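PDB 6L2A: mRNA interferase from Mycobacterium tuberculosis, which probably acts as the toxin of a type II toxin-antitoxin system, an endonuclease of the PemK/MazF family that cleaves RNA. Local coordinates for residues Val33-Asp36 and Arg37-Ala40. The protein carries 6 engineered substitutions. Residues are numbered along the deposited sequence; the frame is centred on the assembly and turned at random.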
loop_
_atom_site.group_PDB
_atom_site.type_symbol
_atom_site.label_atom_id
_atom_site.label_comp_id
_atom_site.label_asym_id
_atom_site.label_seq_id
_atom_site.Cartn_x
_atom_site.Cartn_y
_atom_site.Cartn_z
ATOM N N VAL A 33 -0.741 1.264 -8.965
ATOM C CA VAL A 33 -1.365 -0.029 -8.689
ATOM C C VAL A 33 -2.768 0.123 -8.109
ATOM O O VAL A 33 -3.475 -0.873 -7.915
ATOM C CB VAL A 33 -0.487 -0.888 -7.759
ATOM C CG1 VAL A 33 0.830 -1.225 -8.440
ATOM C CG2 VAL A 33 -0.252 -0.183 -6.430
ATOM N N SER A 34 -3.188 1.351 -7.819
ATOM C CA SER A 34 -4.588 1.556 -7.476
ATOM C C SER A 34 -5.459 1.266 -8.697
ATOM O O SER A 34 -5.045 1.468 -9.840
ATOM C CB SER A 34 -4.824 2.979 -6.965
ATOM O OG SER A 34 -4.159 3.946 -7.760
ATOM N N ASN A 35 -6.667 0.762 -8.446
ATOM C CA ASN A 35 -7.550 0.385 -9.542
ATOM C C ASN A 35 -7.971 1.617 -10.344
ATOM O O ASN A 35 -7.935 2.753 -9.861
ATOM C CB ASN A 35 -8.778 -0.365 -9.018
ATOM C CG ASN A 35 -9.766 0.542 -8.309
ATOM O OD1 ASN A 35 -10.582 1.207 -8.943
ATOM N ND2 ASN A 35 -9.703 0.564 -6.983
ATOM N N ASP A 36 -8.376 1.377 -11.593
ATOM C CA ASP A 36 -8.632 2.481 -12.510
ATOM C C ASP A 36 -9.953 3.195 -12.249
ATOM O O ASP A 36 -10.137 4.312 -12.745
ATOM C CB ASP A 36 -8.583 1.988 -13.957
ATOM C CG ASP A 36 -7.170 1.967 -14.514
ATOM O OD1 ASP A 36 -6.290 2.626 -13.920
ATOM O OD2 ASP A 36 -6.941 1.300 -15.543
ATOM N N ARG A 37 -10.879 2.591 -11.497
ATOM C CA ARG A 37 -12.054 3.348 -11.074
ATOM C C ARG A 37 -11.662 4.425 -10.073
ATOM O O ARG A 37 -12.121 5.570 -10.169
ATOM C CB ARG A 37 -13.115 2.417 -10.479
ATOM C CG ARG A 37 -13.569 1.307 -11.419
ATOM C CD ARG A 37 -14.691 0.472 -10.811
ATOM N NE ARG A 37 -15.972 1.176 -10.813
ATOM C CZ ARG A 37 -16.853 1.123 -11.808
ATOM N NH1 ARG A 37 -17.993 1.796 -11.722
ATOM N NH2 ARG A 37 -16.597 0.400 -12.889
ATOM N N ALA A 38 -10.793 4.080 -9.119
ATOM C CA ALA A 38 -10.266 5.075 -8.193
ATOM C C ALA A 38 -9.398 6.096 -8.917
ATOM O O ALA A 38 -9.420 7.288 -8.585
ATOM C CB ALA A 38 -9.472 4.390 -7.082
ATOM N N ASN A 39 -8.623 5.649 -9.907
ATOM C CA ASN A 39 -7.806 6.577 -10.681
ATOM C C ASN A 39 -8.676 7.530 -11.495
ATOM O O ASN A 39 -8.404 8.734 -11.548
ATOM C CB ASN A 39 -6.856 5.809 -11.599
ATOM C CG ASN A 39 -5.885 4.927 -10.838
ATOM O OD1 ASN A 39 -5.600 5.159 -9.662
ATOM N ND2 ASN A 39 -5.363 3.909 -11.513
ATOM N N ALA A 40 -9.724 7.005 -12.140
ATOM C CA ALA A 40 -10.622 7.853 -12.920
ATOM C C ALA A 40 -11.326 8.881 -12.045
ATOM O O ALA A 40 -11.624 9.990 -12.509
ATOM C CB ALA A 40 -11.650 6.994 -13.657
#
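The side-chain amide of N39 reaches back from the first turn of the helix to S34 and D36. N39 OD1 accepts from S34 OG at 2.7 Å, with the hydroxyl lying in the carbonyl plane on a lone pair. N39 ND2 gives one bond to D36 OD1 (2.9 Å), which lies close to the amide plane, and a second, bent bond to S34 O (3.0 Å) that comes in above the plane of that carbonyl. An asparagine, donor and acceptor in one flat group, suits this buried place; with CG anti to its carbonyl carbon (chi1 -62°), its amide is directed back over the loop. The planes of the D36 carboxylate and the N39 amide are 62° apart, and D36 OD1 offers its anti lone pair; a carboxylate oxygen can also accept from R8 N.

This is the N-terminus of helix 36-45, which follows strand 28-32 in the SH3-like fold of MazF toxins, and N35 is its N-cap. N35 CG lies between the backbone N and the carbonyl carbon, which brings N35 OD1 round to the A38 N-H (2.9 Å, 160°), met from above the carbonyl plane. N35 ND2 bonds H117 O of the second subunit, tying the cap to the dimer interface. The main-chain carbonyl of the same N35 accepts from N39 N at 3.0 Å, beginning the helical backbone bonding. Serine suits position 34 because its hydroxyl donates to N39 while accepting from T51 N of strand 49-56.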